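CBS domain protein/ACT domain protein (Thermotoga maritima, PDB 1VR9) is of unknown function, though its paired CBS domains suggest a ligand-sensing regulatory role and its family is loosely linked with magnesium binding and transport. Local coordinates at residues Leu36-Met39 with Arg40-Gln43; Glu87-Asn90 with Ile91-Leu95; Leu95-Phe98 with Leu99-Gln102; Val119-His122 with Asp123-Glu126. All blocks are in the same frame, centred on the assembly; numbering follows the deposited sequence.

Interaction 1 (Leu36-Met39 with Arg40-Gln43); sequences LHRM and RQYQ
One face of the His37 ring carries Gln41, whose CG stands 3.9 Å from the ring centroid in a CH-pi contact, while Arg40 NH2 lies in plane at the ring's edge. The Gln41 amide runs out past the CE1 corner, nearly parallel to the ring at 17°, with NE2 3.3 Å from His37 CE1. A second flat group, the guanidinium of Arg40, turns a face to the helix backbone: His37 CA and Leu36 O lie over it, both displaced toward its rim. It therefore folds back along the preceding turn and meets the His37 ring steeply, at 62° between planes. His37 reaches both partners because its CG is anti to the backbone N (chi1 171°), while Gln41 doubles back through a bend at chi2. The edge of the Tyr42 ring receives Arg38 O in plane, CD2 being 3.5 Å from that oxygen. Long, flexible polar chains suit this exposed side, where their aliphatic parts can lie along the helix.

Beneath them the helical bonds run out. Arg40 N reaches Leu36 O at 3.0 Å and Gln41 N reaches His37 O at 2.9 Å, whereas Tyr42 N holds Arg38 O at a longer 3.2 Å. Gln43, with positive phi, is the C-prime residue of a Schellman motif that ends the helix.

Helix 32-41 is the crossover of a beta-alpha-beta unit between strands 25-27 and 46-50. Leu36 packs on Leu65 and Leu70 and buried selenomethionine Met39 on Lys62; just past the helix end, the Tyr42 hydroxyl is hydrogen-bonded to Asp22.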
# COMPACT_ATOMS: atom_id res chain seq x y z
N LEU A 36 -2.99 -8.45 -10.99
CA LEU A 36 -3.37 -9.72 -10.41
C LEU A 36 -2.13 -10.58 -10.11
O LEU A 36 -2.05 -11.22 -9.07
CB LEU A 36 -4.35 -10.46 -11.33
CG LEU A 36 -5.77 -9.87 -11.39
CD1 LEU A 36 -6.56 -10.63 -12.46
CD2 LEU A 36 -6.45 -9.94 -10.04
N HIS A 37 -1.17 -10.57 -11.03
CA HIS A 37 0.03 -11.36 -10.84
C HIS A 37 0.81 -10.87 -9.60
O HIS A 37 1.24 -11.68 -8.77
CB HIS A 37 0.89 -11.32 -12.10
CG HIS A 37 2.25 -11.93 -11.92
ND1 HIS A 37 2.44 -13.29 -11.82
CD2 HIS A 37 3.47 -11.37 -11.79
CE1 HIS A 37 3.73 -13.54 -11.63
NE2 HIS A 37 4.37 -12.39 -11.64
N ARG A 38 1.01 -9.57 -9.48
CA ARG A 38 1.72 -9.02 -8.31
C ARG A 38 1.06 -9.44 -7.01
O ARG A 38 1.74 -9.85 -6.06
CB ARG A 38 1.80 -7.49 -8.36
CG ARG A 38 2.80 -7.00 -9.27
CD ARG A 38 4.22 -7.07 -8.69
NE ARG A 38 5.14 -7.50 -9.73
CZ ARG A 38 5.90 -8.60 -9.71
NH1 ARG A 38 5.93 -9.48 -8.69
NH2 ARG A 38 6.66 -8.81 -10.77
N MSE A 39 -0.27 -9.37 -6.96
CA MSE A 39 -1.01 -9.74 -5.74
C MSE A 39 -0.82 -11.23 -5.48
O MSE A 39 -0.66 -11.62 -4.34
CB MSE A 39 -2.51 -9.43 -5.81
CG MSE A 39 -2.93 -8.26 -6.57
SE MSE A 39 -4.86 -7.91 -6.47
CE MSE A 39 -4.69 -6.27 -5.58
N ARG A 40 -0.82 -12.07 -6.52
CA ARG A 40 -0.54 -13.51 -6.32
C ARG A 40 0.86 -13.74 -5.76
O ARG A 40 1.07 -14.65 -4.93
CB ARG A 40 -0.66 -14.32 -7.61
CG ARG A 40 -2.08 -14.67 -8.05
CD ARG A 40 -2.04 -15.77 -9.11
NE ARG A 40 -1.27 -15.41 -10.30
CZ ARG A 40 -1.72 -14.63 -11.28
NH1 ARG A 40 -2.95 -14.12 -11.26
NH2 ARG A 40 -0.93 -14.37 -12.31
N GLN A 41 1.83 -12.94 -6.17
CA GLN A 41 3.23 -13.16 -5.73
C GLN A 41 3.35 -12.85 -4.25
O GLN A 41 4.18 -13.44 -3.55
CB GLN A 41 4.22 -12.31 -6.57
CG GLN A 41 4.24 -12.71 -8.04
CD GLN A 41 4.73 -14.15 -8.26
OE1 GLN A 41 5.90 -14.44 -8.08
NE2 GLN A 41 3.83 -15.05 -8.66
N TYR A 42 2.52 -11.93 -3.76
CA TYR A 42 2.51 -11.55 -2.35
C TYR A 42 1.37 -12.20 -1.58
O TYR A 42 1.18 -11.91 -0.40
CB TYR A 42 2.46 -10.02 -2.21
CG TYR A 42 3.80 -9.39 -2.44
CD1 TYR A 42 4.70 -9.28 -1.40
CD2 TYR A 42 4.19 -8.98 -3.71
CE1 TYR A 42 5.95 -8.75 -1.59
CE2 TYR A 42 5.46 -8.43 -3.92
CZ TYR A 42 6.33 -8.30 -2.83
OH TYR A 42 7.58 -7.76 -2.97
N GLN A 43 0.64 -13.10 -2.25
CA GLN A 43 -0.45 -13.87 -1.66
C GLN A 43 -1.40 -12.94 -0.92
O GLN A 43 -1.71 -13.15 0.28
CB GLN A 43 0.10 -14.95 -0.72
CG GLN A 43 1.13 -15.86 -1.40
CD GLN A 43 1.50 -17.06 -0.59
OE1 GLN A 43 2.65 -17.20 -0.16
NE2 GLN A 43 0.53 -17.96 -0.36

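Interaction 2 (Glu87-Asn90 with Ile91-Leu95); sequences EEDN and ITHAL
Asn90 O accepts the backbone N-H of His93 at 2.8 Å, the donor standing 54° out of the carbonyl plane, as the chain turns from extended geometry at Asp89 and Asn90 into the helix. His93 also brings its CB to 3.1 Å from the same oxygen. Its ring swings back toward Asp89 because CG is anti to the backbone N (chi1 -178°). There the ring carbon CD2 lies 3.3 Å from Asp89 OD2, with carboxylate and ring planes nearly perpendicular at 82°. The polar bond of that oxygen goes elsewhere, to the backbone N of His86.

This is the entry to helix 91-100, reached from strand 85-86 in the second CBS domain. Asn90 and Thr92 meet beside it, Asn90 CB being 3.4 Å from Thr92 OG1; small polar groups suit this exposed corner. The Asn90 amide leads away from the turn, and its OD1 accepts from Lys14 NZ, tying the start of the modelled chain to the helix entry. Ile91 and Ala94 face the opposite environment: branched Ile91 packs on Phe124 and Ala127 of helix 121-130 and on Trp18, while compact Ala94 touches both Phe124 and Leu106 of strand 105-109.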
# COMPACT_ATOMS: atom_id res chain seq x y z
N GLU A 87 7.09 9.24 6.20
CA GLU A 87 8.27 8.59 6.79
C GLU A 87 8.54 9.00 8.24
O GLU A 87 8.98 8.18 9.06
CB GLU A 87 9.52 8.95 6.01
CG GLU A 87 9.65 8.28 4.66
CD GLU A 87 11.02 8.53 4.03
OE1 GLU A 87 11.40 9.71 3.81
OE2 GLU A 87 11.72 7.54 3.77
N GLU A 88 8.34 10.28 8.54
CA GLU A 88 8.73 10.82 9.84
C GLU A 88 7.60 10.82 10.89
O GLU A 88 7.76 11.36 12.00
CB GLU A 88 9.28 12.24 9.65
CG GLU A 88 10.52 12.29 8.76
CD GLU A 88 11.76 11.71 9.43
OE1 GLU A 88 11.78 11.56 10.67
OE2 GLU A 88 12.73 11.40 8.71
N ASP A 89 6.47 10.22 10.54
CA ASP A 89 5.38 10.03 11.51
C ASP A 89 5.75 8.99 12.57
O ASP A 89 6.66 8.17 12.41
CB ASP A 89 4.07 9.60 10.82
CG ASP A 89 3.45 10.71 9.99
OD1 ASP A 89 3.81 11.89 10.19
OD2 ASP A 89 2.60 10.38 9.12
N ASN A 90 5.00 9.04 13.66
CA ASN A 90 5.10 8.05 14.71
C ASN A 90 4.31 6.82 14.31
O ASN A 90 3.23 6.93 13.70
CB ASN A 90 4.56 8.61 16.02
CG ASN A 90 5.36 9.78 16.53
OD1 ASN A 90 6.59 9.73 16.58
ND2 ASN A 90 4.67 10.85 16.92
N ILE A 91 4.82 5.64 14.65
CA ILE A 91 4.12 4.41 14.33
C ILE A 91 2.71 4.39 14.97
O ILE A 91 1.77 3.84 14.39
CB ILE A 91 4.99 3.16 14.70
CG1 ILE A 91 4.50 1.91 13.96
CG2 ILE A 91 5.03 2.97 16.21
CD1 ILE A 91 4.59 1.98 12.45
N THR A 92 2.54 5.05 16.12
CA THR A 92 1.22 5.27 16.71
C THR A 92 0.22 5.98 15.78
O THR A 92 -0.98 5.76 15.88
CB THR A 92 1.31 6.06 18.05
OG1 THR A 92 2.03 7.28 17.85
CG2 THR A 92 2.02 5.23 19.11
N HIS A 93 0.71 6.83 14.87
CA HIS A 93 -0.15 7.46 13.88
C HIS A 93 -0.72 6.47 12.84
O HIS A 93 -1.86 6.61 12.41
CB HIS A 93 0.61 8.56 13.13
CG HIS A 93 -0.23 9.29 12.13
ND1 HIS A 93 -1.43 9.89 12.46
CD2 HIS A 93 -0.06 9.49 10.81
CE1 HIS A 93 -1.95 10.44 11.39
NE2 HIS A 93 -1.14 10.22 10.37
N ALA A 94 0.08 5.48 12.47
CA ALA A 94 -0.37 4.40 11.59
C ALA A 94 -1.60 3.68 12.16
O ALA A 94 -2.42 3.15 11.41
CB ALA A 94 0.76 3.40 11.36
N LEU A 95 -1.73 3.64 13.48
CA LEU A 95 -2.89 3.02 14.12
C LEU A 95 -4.16 3.69 13.63
O LEU A 95 -5.16 3.01 13.30
CB LEU A 95 -2.81 3.09 15.66
CG LEU A 95 -3.94 2.50 16.51
CD1 LEU A 95 -4.30 1.11 16.05
CD2 LEU A 95 -3.54 2.46 17.98

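Interaction 3 (Leu95-Phe98 with Leu99-Gln102); sequences LLLF and LEHQ
Gln102 NE2 donates to Phe98 O at 2.9 Å, lying in the carbonyl plane, and the oxygen in turn lies close to the plane of the amide. With CG beside the backbone N, Gln102 CG lies 3.4 Å from the same oxygen, and a bend at chi2 (88°) turns the amide so that NE2 can reach it. His101 adds a second link to Phe98, a CA-H...O contact in which Phe98 CA lies 3.5 Å from His101 O. On the other flank Glu100 runs extended alongside the preceding turn, its CG 3.5 Å from Leu96 O and its carboxylate beside the Leu96 side chain.

The last helical bonds position these groups. Leu99 N binds Leu95 O at 2.9 Å and His101 N binds Leu97 O at 2.9 Å, with a weak bond from Glu100 N to Leu96 O between them. His101 then takes up extended backbone angles, sending the chain toward strand 105-109 and completing the beta-alpha-beta crossover from strand 85-86. Leu97 and Phe98 are buried against Leu106, and the Phe98 ring meets that of Phe124 at about 45°.

At the end of a helix, carbonyls lose their usual backbone donors; here a side-chain amide supplies one to Phe98 O, so glutamine satisfies a main-chain acceptor just where the chain leaves the helix.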
# COMPACT_ATOMS: atom_id res chain seq x y z
N LEU A 95 -1.73 3.64 13.48
CA LEU A 95 -2.89 3.02 14.12
C LEU A 95 -4.16 3.69 13.63
O LEU A 95 -5.16 3.01 13.30
CB LEU A 95 -2.81 3.09 15.66
CG LEU A 95 -3.94 2.50 16.51
CD1 LEU A 95 -4.30 1.11 16.05
CD2 LEU A 95 -3.54 2.46 17.98
N LEU A 96 -4.14 5.01 13.53
CA LEU A 96 -5.31 5.73 13.05
C LEU A 96 -5.68 5.39 11.59
O LEU A 96 -6.87 5.39 11.24
CB LEU A 96 -5.09 7.25 13.20
CG LEU A 96 -6.24 8.17 12.78
CD1 LEU A 96 -7.24 8.27 13.90
CD2 LEU A 96 -5.72 9.55 12.35
N LEU A 97 -4.69 5.18 10.73
CA LEU A 97 -4.95 4.81 9.33
C LEU A 97 -5.48 3.37 9.24
O LEU A 97 -6.41 3.12 8.47
CB LEU A 97 -3.71 4.94 8.45
CG LEU A 97 -3.31 6.33 7.96
CD1 LEU A 97 -4.31 6.85 6.94
CD2 LEU A 97 -3.18 7.30 9.09
N PHE A 98 -4.88 2.44 9.98
CA PHE A 98 -5.37 1.05 9.97
C PHE A 98 -6.79 0.94 10.55
O PHE A 98 -7.57 0.09 10.13
CB PHE A 98 -4.41 0.06 10.66
CG PHE A 98 -3.15 -0.26 9.85
CD1 PHE A 98 -3.24 -0.88 8.61
CD2 PHE A 98 -1.88 -0.04 10.39
CE1 PHE A 98 -2.10 -1.23 7.90
CE2 PHE A 98 -0.75 -0.36 9.69
CZ PHE A 98 -0.84 -0.95 8.44
N LEU A 99 -7.14 1.80 11.49
CA LEU A 99 -8.51 1.87 12.00
C LEU A 99 -9.48 2.29 10.91
O LEU A 99 -10.61 1.78 10.84
CB LEU A 99 -8.60 2.83 13.18
CG LEU A 99 -10.02 3.02 13.73
CD1 LEU A 99 -10.50 1.75 14.39
CD2 LEU A 99 -10.04 4.19 14.70
N GLU A 100 -9.06 3.22 10.06
CA GLU A 100 -9.85 3.64 8.90
C GLU A 100 -10.00 2.53 7.85
O GLU A 100 -11.12 2.26 7.38
CB GLU A 100 -9.25 4.89 8.25
CG GLU A 100 -9.46 6.18 9.07
CD GLU A 100 -8.77 7.39 8.48
OE1 GLU A 100 -8.51 7.42 7.26
OE2 GLU A 100 -8.48 8.34 9.25
N HIS A 101 -8.88 1.86 7.51
CA HIS A 101 -8.85 0.79 6.51
C HIS A 101 -7.86 -0.32 6.88
O HIS A 101 -6.63 -0.07 6.95
CB HIS A 101 -8.47 1.37 5.15
CG HIS A 101 -9.35 2.50 4.71
ND1 HIS A 101 -10.63 2.32 4.24
CD2 HIS A 101 -9.11 3.83 4.63
CE1 HIS A 101 -11.15 3.48 3.92
NE2 HIS A 101 -10.25 4.42 4.14
N GLN A 102 -8.34 -1.54 7.08
CA GLN A 102 -7.45 -2.65 7.52
C GLN A 102 -6.76 -3.36 6.33
O GLN A 102 -6.89 -4.58 6.13
CB GLN A 102 -8.20 -3.65 8.39
CG GLN A 102 -8.72 -3.08 9.71
CD GLN A 102 -10.09 -2.47 9.61
OE1 GLN A 102 -11.07 -3.13 9.26
NE2 GLN A 102 -10.19 -1.18 9.96

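Interaction 4 (Val119-His122 with Asp123-Glu126); sequences VSLH and DFLE
Ser120 and Asp123 make the polar bonds that start helix 121-130. Ser120 is the N-cap: its OG accepts from Asp123 N at 2.9 Å, and a chi1 of 74°, which sets OG between backbone N and carbonyl carbon, brings the oxygen round to that N-H. The return link is made by water, which accepts from Ser120 N and donates to Asp123 OD2, 2.8 Å away. The other carboxylate oxygen takes a bond from His122: ND1 reaches Asp123 OD1 at 3.0 Å. This oxygen lies close to the imidazole plane and is met on its anti side, with ring and carboxylate 60° apart. Glu126 comes up from the next turn, OE1 3.8 Å from His122 CE1.

The backbone bonds begin at once. Phe124 N binds Ser120 O at 2.9 Å, nearly straight with 170° at the hydrogen, and Leu125 N and Glu126 N follow on Leu121 O and His122 O.

Apolar contacts occupy another side. Leu121 CD1 lies 4.1 Å from Phe124 CD2 and also approaches Leu125 CG, while Val119 CG1, still on the strand, touches Phe124 CB at 4.1 Å. The large Phe124 ring suits its buried place, packing against Leu95 of helix 91-100.

Ser120 OG thus satisfies one of the N-H groups that the helix's N-terminal end leaves without a backbone acceptor, while Asp123 binds His122 and the water. The negative Asp123 would probably be favoured by the helix dipole there; Asp123 and, less directly, Glu126 may favour a protonated His122, against the opposing effect of the helix end.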
# COMPACT_ATOMS: atom_id res chain seq x y z
N VAL A 119 4.36 0.06 5.27
CA VAL A 119 4.33 -0.63 6.57
C VAL A 119 3.30 -1.76 6.44
O VAL A 119 2.11 -1.50 6.19
CB VAL A 119 3.94 0.30 7.74
CG1 VAL A 119 3.85 -0.49 9.08
CG2 VAL A 119 4.93 1.41 7.88
N SER A 120 3.75 -2.99 6.58
CA SER A 120 2.80 -4.12 6.60
C SER A 120 1.97 -4.10 7.87
O SER A 120 2.48 -3.73 8.94
CB SER A 120 3.50 -5.46 6.41
OG SER A 120 4.22 -5.89 7.56
N LEU A 121 0.70 -4.48 7.78
CA LEU A 121 -0.11 -4.64 8.99
C LEU A 121 0.59 -5.58 9.98
O LEU A 121 0.62 -5.33 11.18
CB LEU A 121 -1.51 -5.14 8.65
CG LEU A 121 -2.51 -5.31 9.81
CD1 LEU A 121 -2.65 -4.05 10.64
CD2 LEU A 121 -3.89 -5.75 9.30
N HIS A 122 1.19 -6.66 9.48
CA HIS A 122 1.90 -7.59 10.35
C HIS A 122 2.98 -6.86 11.13
O HIS A 122 3.06 -6.98 12.35
CB HIS A 122 2.53 -8.71 9.51
CG HIS A 122 3.44 -9.60 10.27
ND1 HIS A 122 4.80 -9.37 10.36
CD2 HIS A 122 3.21 -10.73 10.98
CE1 HIS A 122 5.36 -10.32 11.09
NE2 HIS A 122 4.42 -11.17 11.48
N ASP A 123 3.82 -6.10 10.42
CA ASP A 123 4.94 -5.40 11.08
C ASP A 123 4.44 -4.31 12.05
O ASP A 123 5.03 -4.11 13.11
CB ASP A 123 5.90 -4.82 10.04
CG ASP A 123 6.71 -5.90 9.34
OD1 ASP A 123 6.62 -7.09 9.73
OD2 ASP A 123 7.47 -5.57 8.39
N PHE A 124 3.36 -3.64 11.70
CA PHE A 124 2.71 -2.74 12.65
C PHE A 124 2.30 -3.44 13.94
O PHE A 124 2.50 -2.90 15.03
CB PHE A 124 1.50 -2.08 12.01
CG PHE A 124 0.66 -1.29 12.96
CD1 PHE A 124 1.05 -0.02 13.39
CD2 PHE A 124 -0.56 -1.79 13.40
CE1 PHE A 124 0.26 0.71 14.25
CE2 PHE A 124 -1.35 -1.06 14.28
CZ PHE A 124 -0.93 0.19 14.70
N LEU A 125 1.69 -4.62 13.85
CA LEU A 125 1.33 -5.36 15.05
C LEU A 125 2.55 -5.76 15.87
O LEU A 125 2.51 -5.74 17.08
CB LEU A 125 0.47 -6.57 14.70
CG LEU A 125 -0.88 -6.17 14.10
CD1 LEU A 125 -1.64 -7.44 13.68
CD2 LEU A 125 -1.75 -5.34 15.07
N GLU A 126 3.63 -6.13 15.18
CA GLU A 126 4.90 -6.45 15.84
C GLU A 126 5.44 -5.24 16.60
O GLU A 126 6.02 -5.40 17.70
CB GLU A 126 5.90 -6.95 14.79
CG GLU A 126 7.20 -7.52 15.33
CD GLU A 126 7.98 -8.27 14.25
OE1 GLU A 126 7.71 -8.01 13.05
OE2 GLU A 126 8.85 -9.09 14.59
O HOH W 1 6.55 -3.28 7.06

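In the fold
Following the chain from the N terminus, interaction 1 comes first, at the C-terminal end of helix 32-41 in the first CBS domain; it and interaction 2 are about 27 Å apart between centres, on opposite sides of the chain's centre. The other three belong to the second CBS domain. Interactions 2 and 3 follow each other on helix 91-100, one at its start and one at its end, and share Leu95. Interaction 4 forms where strand 115-120 passes into helix 121-130. Every contact is local, closing just one turn, and none nests or crosses. Phe124 of interaction 4 touches both interactions on helix 91-100, which joins that helix to helix 121-130.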